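Local structure of uncharacterized protein (Singapore grouper iridovirus, 3RJ2) at residues Asp50-Met53 with Phe54-His57; Ala99-Asn102 with Val103-Thr106. The protein is the otherwise uncharacterised viral product of gene ORF158L and binds histone H3. All coordinates share one frame; numbering follows the deposited sequence.

Overall arrangement
Followed from the N terminus, interaction 1 comes first. Residues 50-57 close the short connection between the consecutive strands 44-50 and 56-62, which belong to different sheets. Interaction 2 lies later, where strand 94-98 ends and residues 99-106 wind into the short helix 101-104. The two are in series: neither nests in the other and they do not cross. In space their centres are about 10 Å apart, and they touch. Arg56 O of interaction 1 probably accepts a hydrogen bond from Asn102 ND2 of interaction 2 at 3.2 Å. His57 also packs on Ala99. The turn between the two sheets is thus tied to the start of helix 101-104.

Interaction 1 of 2, residues Asp50-Met53 with Phe54-His57; sequences DGEM and FMRH
Glu52 and Met55 are the first and last residues of a type II beta turn, with Met53 and Phe54 at its two central positions. Phe54 takes a positive phi of 67°, as the third residue of such a turn does. The turn is closed by one backbone bond, from Met55 N to Glu52 O, at 3.3 Å. It is rather long, and the donor lies above the carbonyl plane, not on a lone pair. Asp50 and Gly51 lead into the turn; Arg56 and His57 lead out of it as the start of a strand.

Met55 carries most of the side-chain contact. Its chi1 of -93°, off the usual staggered values, directs the chain back alongside the incoming backbone. Beyond CG the chain is extended (chi3 -168°), which gives the sulfur and methyl their reach. SD of Met55 lies 3.9 Å from Gly51 CA. The methyl CE of Met55 reaches Glu52 CG at 3.8 Å. Glu52 and Met55 therefore lie side by side and point the same way, with aliphatic carbon against thioether. The Glu52 chain then bends at chi2, and its carboxylate turns away from residues 54-57. At the turn's corner, Met53 CB meets Phe54 CD2 at 3.6 Å. This is a contact between adjacent residues at the exposed apex, and the Phe54 ring lies oblique to the Met53 carbonyl carbon.

The contact is on the protein surface. Phe54 and Met55 make backbone hydrogen bonds with Gly77 and His76, and Gly51 makes one with Asp80. The Phe54 side chain rests on Leu78. Met55 also touches Ile5, His76 and Asn102 of helix 101-104. The turn thus joins strand 44-50 of the four-strand sheet to strand 56-62 of the six-strand sheet, beside the connection that follows strand 68-75.

Interaction 2 of 2, residues Ala99-Asn102 with Val103-Thr106; sequences AAIN and VSLT
Ala100 O receives both Val103 N and Ser104 N, so one carbonyl, just before helix 101-104, accepts from the i+3 and i+4 amides of that single turn. The bond from Ser104 N to Ala100 O is 3.2 Å, nearly straight at 170°, and lies in the carbonyl plane. The one from Val103 N to Ala100 O is 3.0 Å and comes from well above that plane. Leu105 N adds a longer bond to Ile101 O.

The close-packed side holds Ala99, Ala100, Ile101 and Ser104, all buried. Ser104 OG sits between its own backbone N and carbonyl carbon (chi1 69°), which turns it back to within 3.6 Å of Ile101 CA. Ser104 OG donates to a water at 2.8 Å, and that water donates to Ala99 O. The water thus links the hydroxyl to the residue just before the N-cap. Ala100 and Ser104 touch Cys31 of strand 31-37, and Ser104 also meets Phe131 of helix 128-136.

The other side is looser. Asn102 and Val103 are partly exposed, and Val103 CG2 approaches Asn102 OD1 at 3.9 Å. Val103 has one flank on Cys31. Asn102 ND2 is hydrogen-bonded to Arg56 O. Leu105 is exposed as a whole, yet its CB lies on Ile101 CG1 at 3.8 Å, the two chains crossing at a slant. Thr106, also exposed, makes a weak hydrogen bond from OG1 to Val103 O at 3.3 Å.

The turn contacts strands 31-37 and 56-62 and helix 128-136. This is a single-turn helix linking strand 94-98 to strand 111-116, with Ala100 at the N-cap position and its carbonyl shared by the i+3 and i+4 amides.

Interaction 1 of 2, residues Asp50-Met53 with Phe54-His57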
ATOM      1  N   ASP A  50      -8.410   3.063  -7.696  1.00 20.02           N
ATOM      2  CA  ASP A  50      -9.704   3.733  -7.783  1.00 21.26           C
ATOM      3  C   ASP A  50      -9.886   4.584  -6.531  1.00 20.83           C
ATOM      4  O   ASP A  50     -10.023   4.050  -5.428  1.00 20.60           O
ATOM      5  CB  ASP A  50     -10.803   2.674  -7.866  1.00 21.90           C
ATOM      6  CG  ASP A  50     -12.038   3.161  -8.589  1.00 26.12           C
ATOM      7  OD1 ASP A  50     -12.309   4.388  -8.592  1.00 29.25           O
ATOM      8  OD2 ASP A  50     -12.747   2.301  -9.165  1.00 31.31           O
ATOM      9  N   GLY A  51      -9.843   5.901  -6.695  1.00 20.74           N
ATOM     10  CA  GLY A  51      -9.991   6.825  -5.581  1.00 20.76           C
ATOM     11  C   GLY A  51     -10.713   8.100  -5.988  1.00 21.57           C
ATOM     12  O   GLY A  51     -11.797   8.056  -6.591  1.00 21.67           O
ATOM     13  N   GLU A  52     -10.103   9.234  -5.650  1.00 21.24           N
ATOM     14  CA  GLU A  52     -10.643  10.560  -5.928  1.00 21.31           C
ATOM     15  C   GLU A  52      -9.480  11.461  -6.329  1.00 20.50           C
ATOM     16  O   GLU A  52      -8.326  11.167  -6.002  1.00 19.46           O
ATOM     17  CB  GLU A  52     -11.334  11.141  -4.685  1.00 22.15           C
ATOM     18  CG  GLU A  52     -12.537  10.335  -4.153  1.00 25.72           C
ATOM     19  CD  GLU A  52     -13.650  10.168  -5.175  1.00 29.95           C
ATOM     20  OE1 GLU A  52     -13.799  11.051  -6.046  1.00 32.48           O
ATOM     21  OE2 GLU A  52     -14.382   9.150  -5.111  1.00 32.16           O
ATOM     22  N   MET A  53      -9.789  12.550  -7.030  1.00 19.41           N
ATOM     23  CA  MET A  53      -8.774  13.475  -7.504  1.00 18.78           C
ATOM     24  C   MET A  53      -8.009  14.022  -6.321  1.00 18.24           C
ATOM     25  O   MET A  53      -8.585  14.225  -5.249  1.00 17.52           O
ATOM     26  CB  MET A  53      -9.405  14.646  -8.262  1.00 18.88           C
ATOM     27  CG  MET A  53     -10.108  14.269  -9.575  1.00 19.57           C
ATOM     28  SD  MET A  53     -10.874  15.683 -10.458  1.00 19.52           S
ATOM     29  CE  MET A  53     -11.752  16.480  -9.132  1.00 19.98           C
ATOM     30  N   PHE A  54      -6.718  14.264  -6.544  1.00 17.40           N
ATOM     31  CA  PHE A  54      -5.800  14.866  -5.574  1.00 17.63           C
ATOM     32  C   PHE A  54      -5.521  13.994  -4.342  1.00 17.83           C
ATOM     33  O   PHE A  54      -4.903  14.467  -3.393  1.00 18.71           O
ATOM     34  CB  PHE A  54      -6.230  16.302  -5.184  1.00 17.44           C
ATOM     35  CG  PHE A  54      -6.443  17.219  -6.373  1.00 16.82           C
ATOM     36  CD1 PHE A  54      -5.361  17.759  -7.064  1.00 17.43           C
ATOM     37  CD2 PHE A  54      -7.724  17.511  -6.820  1.00 15.67           C
ATOM     38  CE1 PHE A  54      -5.561  18.592  -8.177  1.00 17.03           C
ATOM     39  CE2 PHE A  54      -7.928  18.339  -7.935  1.00 16.03           C
ATOM     40  CZ  PHE A  54      -6.844  18.873  -8.605  1.00 15.38           C
ATOM     41  N   MET A  55      -5.937  12.723  -4.362  1.00 17.11           N
ATOM     42  CA  MET A  55      -5.527  11.781  -3.292  1.00 16.68           C
ATOM     43  C   MET A  55      -4.040  11.442  -3.411  1.00 15.53           C
ATOM     44  O   MET A  55      -3.480  11.455  -4.496  1.00 15.49           O
ATOM     45  CB  MET A  55      -6.323  10.470  -3.353  1.00 16.68           C
ATOM     46  CG  MET A  55      -7.574  10.406  -2.497  1.00 17.99           C
ATOM     47  SD  MET A  55      -8.253   8.739  -2.636  1.00 19.88           S
ATOM     48  CE  MET A  55      -9.849   9.009  -1.866  1.00 20.25           C
ATOM     49  N   ARG A  56      -3.410  11.122  -2.291  1.00 14.70           N
ATOM     50  CA  ARG A  56      -2.042  10.654  -2.320  1.00 14.08           C
ATOM     51  C   ARG A  56      -1.994   9.347  -1.564  1.00 13.07           C
ATOM     52  O   ARG A  56      -2.618   9.231  -0.520  1.00 12.79           O
ATOM     53  CB  ARG A  56      -1.120  11.683  -1.679  1.00 14.14           C
ATOM     54  CG  ARG A  56       0.291  11.212  -1.429  1.00 17.07           C
ATOM     55  CD  ARG A  56       1.255  12.367  -1.582  1.00 22.34           C
ATOM     56  NE  ARG A  56       1.709  12.859  -0.296  1.00 29.62           N
ATOM     57  CZ  ARG A  56       2.316  14.032  -0.113  1.00 33.38           C
ATOM     58  NH1 ARG A  56       2.530  14.862  -1.136  1.00 34.32           N
ATOM     59  NH2 ARG A  56       2.695  14.382   1.106  1.00 34.72           N
ATOM     60  N   HIS A  57      -1.261   8.377  -2.097  1.00 11.83           N
ATOM     61  CA  HIS A  57      -0.993   7.122  -1.393  1.00 11.50           C
ATOM     62  C   HIS A  57       0.509   6.914  -1.251  1.00 11.08           C
ATOM     63  O   HIS A  57       1.292   7.399  -2.073  1.00 11.22           O
ATOM     64  CB  HIS A  57      -1.622   5.938  -2.134  1.00 10.95           C
ATOM     65  CG  HIS A  57      -3.016   6.209  -2.598  1.00 12.80           C
ATOM     66  ND1 HIS A  57      -3.353   6.310  -3.933  1.00 15.41           N
ATOM     67  CD2 HIS A  57      -4.149   6.463  -1.904  1.00 11.33           C
ATOM     68  CE1 HIS A  57      -4.641   6.594  -4.041  1.00 13.40           C
ATOM     69  NE2 HIS A  57      -5.147   6.689  -2.823  1.00 14.05           N
TER

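Interaction 2 of 2, residues Ala99-Asn102 with Val103-Thr106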
ATOM      1  N   ALA A  99      -3.155   4.153   2.065  1.00 10.87           N
ATOM      2  CA  ALA A  99      -4.147   4.786   1.196  1.00 11.75           C
ATOM      3  C   ALA A  99      -4.658   6.123   1.736  1.00 12.33           C
ATOM      4  O   ALA A  99      -4.975   6.245   2.916  1.00 12.93           O
ATOM      5  CB  ALA A  99      -5.310   3.840   0.977  1.00 12.05           C
ATOM      6  N   ALA A 100      -4.749   7.117   0.854  1.00 13.09           N
ATOM      7  CA  ALA A 100      -5.088   8.495   1.202  1.00 13.68           C
ATOM      8  C   ALA A 100      -4.248   8.964   2.381  1.00 14.23           C
ATOM      9  O   ALA A 100      -4.782   9.370   3.414  1.00 14.24           O
ATOM     10  CB  ALA A 100      -6.587   8.658   1.492  1.00 13.61           C
ATOM     11  N   ILE A 101      -2.927   8.890   2.216  1.00 14.80           N
ATOM     12  CA  ILE A 101      -1.993   9.399   3.218  1.00 15.12           C
ATOM     13  C   ILE A 101      -2.061  10.929   3.269  1.00 16.07           C
ATOM     14  O   ILE A 101      -1.479  11.547   4.163  1.00 16.05           O
ATOM     15  CB  ILE A 101      -0.540   8.921   2.977  1.00 14.82           C
ATOM     16  CG1 ILE A 101       0.313   9.167   4.238  1.00 15.43           C
ATOM     17  CG2 ILE A 101       0.057   9.606   1.744  1.00 13.67           C
ATOM     18  CD1 ILE A 101       1.451   8.220   4.426  1.00 15.33           C
ATOM     19  N   ASN A 102      -2.766  11.528   2.303  1.00 16.85           N
ATOM     20  CA  ASN A 102      -3.054  12.972   2.334  1.00 17.95           C
ATOM     21  C   ASN A 102      -3.976  13.331   3.487  1.00 18.57           C
ATOM     22  O   ASN A 102      -3.975  14.474   3.938  1.00 19.54           O
ATOM     23  CB  ASN A 102      -3.591  13.516   0.997  1.00 17.41           C
ATOM     24  CG  ASN A 102      -4.850  12.834   0.542  1.00 18.20           C
ATOM     25  OD1 ASN A 102      -5.922  13.458   0.474  1.00 21.83           O
ATOM     26  ND2 ASN A 102      -4.746  11.556   0.212  1.00 16.09           N
ATOM     27  N   VAL A 103      -4.748  12.344   3.949  1.00 18.90           N
ATOM     28  CA  VAL A 103      -5.625  12.470   5.108  1.00 19.04           C
ATOM     29  C   VAL A 103      -4.970  11.897   6.387  1.00 18.91           C
ATOM     30  O   VAL A 103      -4.788  12.619   7.360  1.00 18.79           O
ATOM     31  CB  VAL A 103      -6.986  11.787   4.837  1.00 19.45           C
ATOM     32  CG1 VAL A 103      -7.832  11.689   6.110  1.00 20.44           C
ATOM     33  CG2 VAL A 103      -7.758  12.544   3.737  1.00 20.38           C
ATOM     34  N   SER A 104      -4.586  10.618   6.358  1.00 18.23           N
ATOM     35  CA  SER A 104      -4.119   9.911   7.551  1.00 17.69           C
ATOM     36  C   SER A 104      -2.803  10.417   8.147  1.00 17.60           C
ATOM     37  O   SER A 104      -2.556  10.233   9.340  1.00 17.73           O
ATOM     38  CB  SER A 104      -4.023   8.400   7.287  1.00 17.65           C
ATOM     39  OG  SER A 104      -2.989   8.078   6.381  1.00 15.91           O
ATOM     40  N   LEU A 105      -1.962  11.059   7.345  1.00 17.41           N
ATOM     41  CA  LEU A 105      -0.662  11.511   7.862  1.00 17.59           C
ATOM     42  C   LEU A 105      -0.827  12.599   8.911  1.00 17.67           C
ATOM     43  O   LEU A 105      -0.105  12.621   9.903  1.00 17.29           O
ATOM     44  CB  LEU A 105       0.278  11.989   6.751  1.00 17.23           C
ATOM     45  CG  LEU A 105       1.657  12.510   7.158  1.00 17.21           C
ATOM     46  CD1 LEU A 105       2.479  11.453   7.911  1.00 16.75           C
ATOM     47  CD2 LEU A 105       2.420  13.041   5.949  1.00 16.94           C
ATOM     48  N   THR A 106      -1.793  13.484   8.685  1.00 18.30           N
ATOM     49  CA  THR A 106      -2.086  14.560   9.624  1.00 18.59           C
ATOM     50  C   THR A 106      -3.192  14.163  10.601  1.00 18.93           C
ATOM     51  O   THR A 106      -3.267  14.706  11.703  1.00 18.45           O
ATOM     52  CB  THR A 106      -2.438  15.852   8.883  1.00 18.40           C
ATOM     53  OG1 THR A 106      -3.171  15.517   7.708  1.00 20.10           O
ATOM     54  CG2 THR A 106      -1.167  16.571   8.454  1.00 19.20           C
TER
HETATM   55  O   HOH W   1      -3.622   5.550   5.260  1.00 22.83           O